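Local structure of NAD-dependent formate dehydrogenase gamma subunit (Cupriavidus necator, 6VW7) at residues 37-42 / 73-78; 48-53 / 59-64; 101-106 / 148-153. The protein carries a [2Fe-2S] cluster in a thioredoxin-like domain and, with the beta subunit, probably passes electrons between NADH and the rest of a cytosolic formate dehydrogenase. One frame throughout, in Å; residues are numbered along the deposited sequence. Where two conformers were deposited one is given.

Interaction 1 of 3, residues 37-42 / 73-78; sequences EIQDTQ and HFRQQP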
loop_
_atom_site.group_PDB
_atom_site.type_symbol
_atom_site.label_atom_id
_atom_site.label_comp_id
_atom_site.label_asym_id
_atom_site.label_seq_id
_atom_site.Cartn_x
_atom_site.Cartn_y
_atom_site.Cartn_z
ATOM N N GLU A 37 12.103 -17.306 4.704
ATOM C CA GLU A 37 13.431 -17.370 5.325
ATOM C C GLU A 37 14.414 -18.169 4.470
ATOM O O GLU A 37 15.587 -17.798 4.362
ATOM C CB GLU A 37 13.344 -17.971 6.730
ATOM C CG GLU A 37 14.688 -18.002 7.498
ATOM C CD GLU A 37 15.226 -16.617 7.871
ATOM O OE1 GLU A 37 14.544 -15.599 7.595
ATOM O OE2 GLU A 37 16.342 -16.550 8.447
ATOM N N ILE A 38 13.954 -19.261 3.854
ATOM C CA ILE A 38 14.795 -20.012 2.920
ATOM C C ILE A 38 15.209 -19.130 1.745
ATOM O O ILE A 38 16.394 -19.013 1.426
ATOM C CB ILE A 38 14.072 -21.284 2.430
ATOM C CG1 ILE A 38 13.757 -22.217 3.603
ATOM C CG2 ILE A 38 14.946 -22.006 1.406
ATOM C CD1 ILE A 38 12.916 -23.460 3.218
ATOM N N GLN A 39 14.238 -18.491 1.085
ATOM C CA GLN A 39 14.560 -17.615 -0.040
ATOM C C GLN A 39 15.441 -16.442 0.392
ATOM O O GLN A 39 16.345 -16.035 -0.346
ATOM C CB GLN A 39 13.273 -17.106 -0.712
ATOM C CG GLN A 39 13.523 -16.188 -1.915
ATOM C CD GLN A 39 12.422 -16.258 -2.953
ATOM O OE1 GLN A 39 12.048 -17.344 -3.406
ATOM N NE2 GLN A 39 11.897 -15.097 -3.345
ATOM N N ASP A 40 15.166 -15.861 1.568
ATOM C CA ASP A 40 15.951 -14.714 2.024
ATOM C C ASP A 40 17.406 -15.093 2.262
ATOM O O ASP A 40 18.310 -14.296 1.996
ATOM C CB ASP A 40 15.345 -14.113 3.298
ATOM C CG ASP A 40 14.021 -13.377 3.034
ATOM O OD1 ASP A 40 13.649 -13.228 1.849
ATOM O OD2 ASP A 40 13.350 -12.968 4.009
ATOM N N THR A 41 17.656 -16.301 2.772
ATOM C CA THR A 41 19.018 -16.685 3.118
ATOM C C THR A 41 19.741 -17.438 2.002
ATOM O O THR A 41 20.958 -17.284 1.860
ATOM C CB THR A 41 19.026 -17.525 4.405
ATOM O OG1 THR A 41 18.234 -18.707 4.235
ATOM C CG2 THR A 41 18.474 -16.715 5.585
ATOM N N GLN A 42 19.034 -18.233 1.201
ATOM C CA GLN A 42 19.668 -19.048 0.172
ATOM C C GLN A 42 19.511 -18.485 -1.232
ATOM O O GLN A 42 20.239 -18.906 -2.134
ATOM C CB GLN A 42 19.092 -20.469 0.197
ATOM C CG GLN A 42 18.919 -21.022 1.600
ATOM C CD GLN A 42 20.246 -21.174 2.306
ATOM O OE1 GLN A 42 21.177 -21.740 1.747
ATOM N NE2 GLN A 42 20.342 -20.669 3.537
ATOM N N HIS A 73 6.205 -14.311 -5.772
ATOM C CA HIS A 73 7.401 -13.830 -5.097
ATOM C C HIS A 73 8.467 -14.918 -4.993
ATOM O O HIS A 73 9.662 -14.614 -5.063
ATOM C CB HIS A 73 7.045 -13.283 -3.711
ATOM C CG HIS A 73 8.228 -12.844 -2.907
ATOM N ND1 HIS A 73 8.838 -11.622 -3.085
ATOM C CD2 HIS A 73 8.914 -13.469 -1.921
ATOM C CE1 HIS A 73 9.861 -11.516 -2.251
ATOM N NE2 HIS A 73 9.922 -12.617 -1.528
ATOM N N PHE A 74 8.066 -16.185 -4.890
ATOM C CA PHE A 74 9.004 -17.275 -4.600
ATOM C C PHE A 74 9.650 -17.786 -5.881
ATOM O O PHE A 74 8.966 -18.001 -6.882
ATOM C CB PHE A 74 8.289 -18.429 -3.888
ATOM C CG PHE A 74 7.787 -18.074 -2.507
ATOM C CD1 PHE A 74 8.612 -17.425 -1.601
ATOM C CD2 PHE A 74 6.495 -18.394 -2.119
ATOM C CE1 PHE A 74 8.155 -17.088 -0.331
ATOM C CE2 PHE A 74 6.030 -18.062 -0.852
ATOM C CZ PHE A 74 6.845 -17.406 0.037
ATOM N N ARG A 75 10.962 -17.983 -5.863
ATOM C CA ARG A 75 11.642 -18.557 -7.013
ATOM C C ARG A 75 12.275 -19.881 -6.622
ATOM O O ARG A 75 12.705 -20.071 -5.482
ATOM C CB ARG A 75 12.688 -17.602 -7.611
ATOM C CG ARG A 75 13.609 -16.910 -6.637
ATOM C CD ARG A 75 14.483 -15.885 -7.371
ATOM N NE ARG A 75 13.718 -14.733 -7.844
ATOM C CZ ARG A 75 13.459 -14.461 -9.123
ATOM N NH1 ARG A 75 13.908 -15.252 -10.089
ATOM N NH2 ARG A 75 12.752 -13.386 -9.436
ATOM N N GLN A 76 12.285 -20.809 -7.575
ATOM C CA GLN A 76 12.820 -22.147 -7.367
ATOM C C GLN A 76 14.209 -22.335 -7.959
ATOM O O GLN A 76 14.752 -23.437 -7.886
ATOM C CB GLN A 76 11.853 -23.189 -7.939
ATOM C CG GLN A 76 10.568 -23.271 -7.143
ATOM C CD GLN A 76 9.542 -24.212 -7.742
ATOM O OE1 GLN A 76 9.309 -25.306 -7.220
ATOM N NE2 GLN A 76 8.905 -23.782 -8.834
ATOM N N GLN A 77 14.780 -21.302 -8.566
ATOM C CA GLN A 77 16.137 -21.325 -9.083
ATOM C C GLN A 77 16.770 -19.974 -8.793
ATOM O O GLN A 77 16.062 -18.965 -8.724
ATOM C CB GLN A 77 16.164 -21.607 -10.595
ATOM N N PRO A 78 18.092 -19.914 -8.636
ATOM C CA PRO A 78 18.726 -18.633 -8.297
ATOM C C PRO A 78 18.449 -17.572 -9.354
ATOM O O PRO A 78 18.315 -17.866 -10.543
ATOM C CB PRO A 78 20.218 -18.980 -8.236
ATOM C CG PRO A 78 20.257 -20.452 -8.003
ATOM C CD PRO A 78 19.066 -21.015 -8.710
#

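Interaction 2 of 3, residues 48-53 / 59-64; sequences AAVPVI and LSRAEV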
loop_
_atom_site.group_PDB
_atom_site.type_symbol
_atom_site.label_atom_id
_atom_site.label_comp_id
_atom_site.label_asym_id
_atom_site.label_seq_id
_atom_site.Cartn_x
_atom_site.Cartn_y
_atom_site.Cartn_z
ATOM N N ALA A 48 14.934 -29.697 -3.297
ATOM C CA ALA A 48 15.301 -30.629 -2.239
ATOM C C ALA A 48 14.832 -30.175 -0.862
ATOM O O ALA A 48 14.847 -30.983 0.071
ATOM C CB ALA A 48 16.818 -30.847 -2.221
ATOM N N ALA A 49 14.412 -28.922 -0.702
ATOM C CA ALA A 49 13.879 -28.505 0.587
ATOM C C ALA A 49 12.440 -28.954 0.798
ATOM O O ALA A 49 11.985 -29.021 1.948
ATOM C CB ALA A 49 13.952 -26.988 0.730
ATOM N N VAL A 50 11.699 -29.224 -0.279
ATOM C CA VAL A 50 10.270 -29.514 -0.137
ATOM C C VAL A 50 10.012 -30.717 0.766
ATOM O O VAL A 50 9.175 -30.604 1.677
ATOM C CB VAL A 50 9.616 -29.643 -1.521
ATOM C CG1 VAL A 50 8.152 -30.093 -1.389
ATOM C CG2 VAL A 50 9.713 -28.297 -2.256
ATOM N N PRO A 51 10.699 -31.860 0.610
ATOM C CA PRO A 51 10.440 -32.970 1.544
ATOM C C PRO A 51 10.710 -32.604 2.991
ATOM O O PRO A 51 10.010 -33.084 3.889
ATOM C CB PRO A 51 11.378 -34.080 1.041
ATOM C CG PRO A 51 11.609 -33.747 -0.398
ATOM C CD PRO A 51 11.666 -32.254 -0.432
ATOM N N VAL A 52 11.719 -31.768 3.242
ATOM C CA VAL A 52 12.025 -31.372 4.612
ATOM C C VAL A 52 10.891 -30.529 5.182
ATOM O O VAL A 52 10.429 -30.748 6.309
ATOM C CB VAL A 52 13.365 -30.617 4.653
ATOM C CG1 VAL A 52 13.666 -30.113 6.066
ATOM C CG2 VAL A 52 14.472 -31.499 4.112
ATOM N N ILE A 53 10.428 -29.553 4.406
ATOM C CA ILE A 53 9.309 -28.725 4.843
ATOM C C ILE A 53 8.072 -29.588 5.063
ATOM O O ILE A 53 7.438 -29.531 6.122
ATOM C CB ILE A 53 9.041 -27.616 3.811
ATOM C CG1 ILE A 53 10.259 -26.698 3.684
ATOM C CG2 ILE A 53 7.741 -26.859 4.135
ATOM C CD1 ILE A 53 10.309 -25.940 2.365
ATOM N N LEU A 59 2.577 -31.857 6.052
ATOM C CA LEU A 59 1.920 -31.531 4.793
ATOM C C LEU A 59 2.436 -32.480 3.720
ATOM O O LEU A 59 3.496 -33.091 3.872
ATOM C CB LEU A 59 2.190 -30.077 4.374
ATOM C CG LEU A 59 1.704 -28.953 5.289
ATOM C CD1 LEU A 59 2.192 -27.624 4.778
ATOM C CD2 LEU A 59 0.178 -28.959 5.357
ATOM N N SER A 60 1.699 -32.599 2.621
ATOM C CA SER A 60 2.233 -33.404 1.534
ATOM C C SER A 60 3.234 -32.589 0.726
ATOM O O SER A 60 3.223 -31.354 0.733
ATOM C CB SER A 60 1.118 -33.891 0.610
ATOM O OG SER A 60 0.715 -32.818 -0.221
ATOM N N ARG A 61 4.103 -33.295 0.007
ATOM C CA ARG A 61 5.062 -32.609 -0.853
ATOM C C ARG A 61 4.348 -31.821 -1.944
ATOM O O ARG A 61 4.764 -30.710 -2.291
ATOM C CB ARG A 61 6.047 -33.609 -1.465
ATOM C CG ARG A 61 7.038 -34.249 -0.477
ATOM C CD ARG A 61 6.428 -35.455 0.252
ATOM N NE ARG A 61 5.319 -36.043 -0.501
ATOM C CZ ARG A 61 4.360 -36.805 0.021
ATOM N NH1 ARG A 61 4.350 -37.095 1.313
ATOM N NH2 ARG A 61 3.402 -37.277 -0.759
ATOM N N ALA A 62 3.268 -32.378 -2.502
ATOM C CA ALA A 62 2.535 -31.667 -3.551
ATOM C C ALA A 62 1.919 -30.380 -3.017
ATOM O O ALA A 62 1.923 -29.344 -3.694
ATOM C CB ALA A 62 1.448 -32.569 -4.142
ATOM N N GLU A 63 1.411 -30.423 -1.787
ATOM C CA GLU A 63 0.862 -29.227 -1.164
ATOM C C GLU A 63 1.914 -28.122 -1.080
ATOM O O GLU A 63 1.669 -26.975 -1.481
ATOM C CB GLU A 63 0.320 -29.592 0.218
ATOM C CG GLU A 63 0.088 -28.429 1.151
ATOM C CD GLU A 63 -1.142 -27.631 0.778
ATOM O OE1 GLU A 63 -1.955 -28.144 -0.008
ATOM O OE2 GLU A 63 -1.297 -26.491 1.271
ATOM N N VAL A 64 3.105 -28.458 -0.567
ATOM C CA VAL A 64 4.170 -27.469 -0.436
ATOM C C VAL A 64 4.568 -26.931 -1.807
ATOM O O VAL A 64 4.688 -25.715 -2.003
ATOM C CB VAL A 64 5.378 -28.085 0.304
ATOM C CG1 VAL A 64 6.527 -27.089 0.377
ATOM C CG2 VAL A 64 4.970 -28.529 1.705
#

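Interaction 3 of 3, residues 101-106 / 148-153; sequences AEHAQR and VDARRF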
loop_
_atom_site.group_PDB
_atom_site.type_symbol
_atom_site.label_atom_id
_atom_site.label_comp_id
_atom_site.label_asym_id
_atom_site.label_seq_id
_atom_site.Cartn_x
_atom_site.Cartn_y
_atom_site.Cartn_z
ATOM N N ALA A 101 9.595 -0.190 -19.777
ATOM C CA ALA A 101 9.715 -1.646 -19.854
ATOM C C ALA A 101 10.270 -2.090 -21.205
ATOM O O ALA A 101 11.053 -3.044 -21.279
ATOM C CB ALA A 101 8.362 -2.299 -19.590
ATOM N N GLU A 102 9.865 -1.423 -22.286
ATOM C CA GLU A 102 10.427 -1.745 -23.591
ATOM C C GLU A 102 11.907 -1.407 -23.634
ATOM O O GLU A 102 12.717 -2.185 -24.153
ATOM C CB GLU A 102 9.692 -0.985 -24.693
ATOM C CG GLU A 102 8.232 -1.327 -24.843
ATOM C CD GLU A 102 7.469 -0.240 -25.584
ATOM O OE1 GLU A 102 6.216 -0.245 -25.541
ATOM O OE2 GLU A 102 8.128 0.629 -26.199
ATOM N N HIS A 103 12.280 -0.243 -23.096
ATOM C CA HIS A 103 13.687 0.140 -23.085
ATOM C C HIS A 103 14.514 -0.817 -22.242
ATOM O O HIS A 103 15.618 -1.208 -22.636
ATOM C CB HIS A 103 13.863 1.563 -22.564
ATOM C CG HIS A 103 15.295 1.924 -22.333
ATOM N ND1 HIS A 103 16.175 2.154 -23.368
ATOM C CD2 HIS A 103 16.017 2.044 -21.193
ATOM C CE1 HIS A 103 17.373 2.423 -22.877
ATOM N NE2 HIS A 103 17.304 2.362 -21.559
ATOM N N ALA A 104 14.002 -1.189 -21.065
ATOM C CA ALA A 104 14.762 -2.051 -20.172
ATOM C C ALA A 104 15.130 -3.361 -20.852
ATOM O O ALA A 104 16.253 -3.853 -20.697
ATOM C CB ALA A 104 13.967 -2.312 -18.894
ATOM N N GLN A 105 14.210 -3.921 -21.635
ATOM C CA GLN A 105 14.490 -5.178 -22.321
ATOM C C GLN A 105 15.512 -4.984 -23.436
ATOM O O GLN A 105 16.381 -5.839 -23.642
ATOM C CB GLN A 105 13.190 -5.761 -22.866
ATOM C CG GLN A 105 12.266 -6.265 -21.769
ATOM C CD GLN A 105 10.864 -6.560 -22.267
ATOM O OE1 GLN A 105 10.567 -7.667 -22.709
ATOM N NE2 GLN A 105 9.993 -5.560 -22.192
ATOM N N ARG A 106 15.445 -3.857 -24.152
ATOM C CA ARG A 106 16.463 -3.578 -25.162
ATOM C C ARG A 106 17.829 -3.345 -24.523
ATOM O O ARG A 106 18.840 -3.862 -25.007
ATOM C CB ARG A 106 16.044 -2.387 -26.031
ATOM C CG ARG A 106 14.845 -2.678 -26.934
ATOM C CD ARG A 106 14.518 -1.534 -27.904
ATOM N NE ARG A 106 14.502 -0.220 -27.264
ATOM C CZ ARG A 106 13.389 0.443 -26.956
ATOM N NH1 ARG A 106 12.203 -0.082 -27.242
ATOM N NH2 ARG A 106 13.456 1.633 -26.371
ATOM N N VAL A 148 11.681 7.161 -13.093
ATOM C CA VAL A 148 12.702 6.451 -13.855
ATOM C C VAL A 148 12.399 6.564 -15.346
ATOM O O VAL A 148 11.354 6.105 -15.818
ATOM C CB VAL A 148 12.805 4.983 -13.421
ATOM C CG1 VAL A 148 13.893 4.263 -14.238
ATOM C CG2 VAL A 148 13.079 4.885 -11.934
ATOM N N ASP A 149 13.320 7.159 -16.091
ATOM C CA ASP A 149 13.271 7.170 -17.542
ATOM C C ASP A 149 14.442 6.348 -18.085
ATOM O O ASP A 149 15.187 5.714 -17.325
ATOM C CB ASP A 149 13.268 8.614 -18.052
ATOM C CG ASP A 149 14.536 9.372 -17.679
ATOM O OD1 ASP A 149 15.476 8.768 -17.101
ATOM O OD2 ASP A 149 14.580 10.588 -17.958
ATOM N N ALA A 150 14.604 6.353 -19.411
ATOM C CA ALA A 150 15.627 5.517 -20.031
ATOM C C ALA A 150 17.020 5.887 -19.536
ATOM O O ALA A 150 17.845 5.004 -19.255
ATOM C CB ALA A 150 15.544 5.634 -21.554
ATOM N N ARG A 151 17.298 7.187 -19.402
ATOM C CA ARG A 151 18.606 7.605 -18.908
ATOM C C ARG A 151 18.837 7.103 -17.487
ATOM O O ARG A 151 19.850 6.447 -17.210
ATOM C CB ARG A 151 18.741 9.127 -18.984
ATOM N N ARG A 152 17.898 7.377 -16.572
ATOM C CA ARG A 152 18.104 6.965 -15.186
ATOM C C ARG A 152 18.180 5.452 -15.052
ATOM O O ARG A 152 18.928 4.945 -14.209
ATOM C CB ARG A 152 17.000 7.524 -14.284
ATOM C CG ARG A 152 17.022 9.046 -14.163
ATOM C CD ARG A 152 16.094 9.542 -13.054
ATOM N NE ARG A 152 15.096 10.482 -13.564
ATOM C CZ ARG A 152 14.998 11.759 -13.198
ATOM N NH1 ARG A 152 15.834 12.260 -12.297
ATOM N NH2 ARG A 152 14.051 12.533 -13.719
ATOM N N PHE A 153 17.416 4.713 -15.865
ATOM C CA PHE A 153 17.510 3.257 -15.832
ATOM C C PHE A 153 18.919 2.792 -16.176
ATOM O O PHE A 153 19.530 2.024 -15.423
ATOM C CB PHE A 153 16.495 2.627 -16.785
ATOM C CG PHE A 153 16.453 1.120 -16.711
ATOM C CD1 PHE A 153 15.672 0.475 -15.764
ATOM C CD2 PHE A 153 17.212 0.346 -17.577
ATOM C CE1 PHE A 153 15.647 -0.911 -15.692
ATOM C CE2 PHE A 153 17.185 -1.039 -17.509
ATOM C CZ PHE A 153 16.401 -1.664 -16.565
#

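Interaction 1 of 3, residues 37-42 / 73-78
Gln39 and Phe74 mark the closest backbone approach, 7.2 Å between their CA atoms, where the last turn of helix 31-42 passes the irregular loop that leads from helix 61-70 to strand 82-87. No backbone-to-backbone hydrogen bond joins 37-42 to 73-78; instead both polar ends of the Gln39 amide bond to the loop's main chain. Arg75 N donates to Gln39 OE1 at 2.8 Å, with an N-H...O angle of 166°. In return Gln39 NE2 donates to His73 O at 2.9 Å; the acceptor lies in the plane of the amide, but the nitrogen stands above the carbonyl plane of His73. With CG anti to the backbone N (chi1 -179°) and an extended chain, the amide is carried straight off the helix onto the loop. The two bonds fix its rotation and leave little doubt which end is oxygen.

Gln39 NE2 also sits over one face of the His73 imidazole, 3.7 Å from His73 NE2, with amide and ring planes 28° apart. Gln39 OE1 lies in the plane of the Phe74 ring at its edge, 3.9 Å from Phe74 CD1, and Arg75 CG packs on the same oxygen from 3.6 Å. In the conformer given, the Arg75 guanidinium goes elsewhere, to a salt bridge with Glu124. His73 and Phe74 also meet the beta subunit. The whole is a glutamine side chain that takes the CO of His73 and the NH of Arg75, the two peptide groups flanking Phe74, tying the N-terminal helical bundle to the linker that enters the thioredoxin-like domain.

Interaction 2 of 3, residues 48-53 / 59-64
Chi1 of 174° at Val50 and 177° at Val64 sets CG1 of each valine anti to its own backbone N, and both of these methyls reach into the gap between the two segments. There Val50 CG1 lies 3.8 Å from Val64 CB, the two side chains sliding past one another in opposite directions instead of meeting end on. The same Val50 methyl comes within 3.6 Å of the carbonyl oxygen Arg61 O, a van der Waals contact; no hydrogen bond crosses between 48-53 and 59-64. Ile53 contributes its CG2 branch, which crosses Val64 at a slant and touches both of its methyls, with Ile53 CG2 to Val64 CG1 at 4.0 Å.

At the outer margin Arg61 CG lies alongside the backbone of Pro51, 4.2 Å from Pro51 CA; bends at chi2 and chi3 then lead the guanidinium away. The CA atoms of Pro51 and Arg61, 5.9 Å apart, mark the nearest backbone approach. Ser60 caps the second helix: its OG accepts from Glu63 N at 2.9 Å, which occupies an amide of the first turn.

This is the junction where helices 50-57 and 61-70, consecutive in the chain, meet. Ala54, the next residue of helix 50-57, also touches Arg61 and Val64, while Ile53 continues into the bundle, packing on Leu31, Ile34, Leu35 and Ile38 of helix 31-42 and on Val21 of helix 14-24.

Interaction 3 of 3, residues 101-106 / 148-153
Two helices of the thioredoxin-like ferredoxin domain, 97-108 and 150-160, pack here through a histidine, a phenylalanine and two alanines. Ala150 CB stands over the centre of the His103 imidazole, 3.6 Å from the ring centroid and 9° off its normal, a clean CH-pi contact. Chi1 of 171° at His103 directs the ring across the gap, and the small alanine lets the helix backbones approach to 6.5 Å between the CA atoms of His103 and Ala150. His103 NE2 also passes Ala150 O at 3.5 Å without bonding to it; its hydrogen bond goes to Asp154 OD1, one turn farther along helix 150-160, which secures the imidazole against that helix.

The second pairing turns the roles round, an alanine of helix 97-108 against a ring face of the other. Ala104 CB lies over one face of Phe153, close to its far end: Ala104 CB to Phe153 CZ is 3.4 Å, a tight fit. The two rings themselves come together less closely, His103 CD2 to Phe153 CD2 being 4.2 Å. At the start of helix 150-160, Asp149 is the N-cap, its OD1 accepting from Arg152 N at 2.8 Å, with an N-H...O angle of 173°.

Farther along the same seam, Phe153 also rests on Leu100 and Leu108, so Leu100, Ala104 and Leu108, on successive turns of helix 97-108, all meet Phe153. Helix 150-160 follows closely on strand 143-145, an outermost strand, within this chain, of the mixed sheet, while helix 97-108 lies between strands 82-87 and 114-115 in the chain.

How the interactions relate
Interactions 1 and 2 belong to the N-terminal helices and touch directly: Ile38 CD1 meets Ile53 CD1 at 3.7 Å, so the helix that sends Gln39 to the 73-78 loop is also packed against helix 50-57. In sequence, interaction 2 falls wholly between the two segments of interaction 1. Interaction 3 lies in the cluster-binding domain, its centre about 26 Å from that of interaction 1 and 39 Å from that of interaction 2, on the opposite side of the chain's centre from the latter. The side chain of Phe153 is about 13 Å from the [2Fe-2S] cluster, and His73 about 10 Å, side chain to side chain, from cluster-pocket residue Leu129; interaction 2 is remote from these sites.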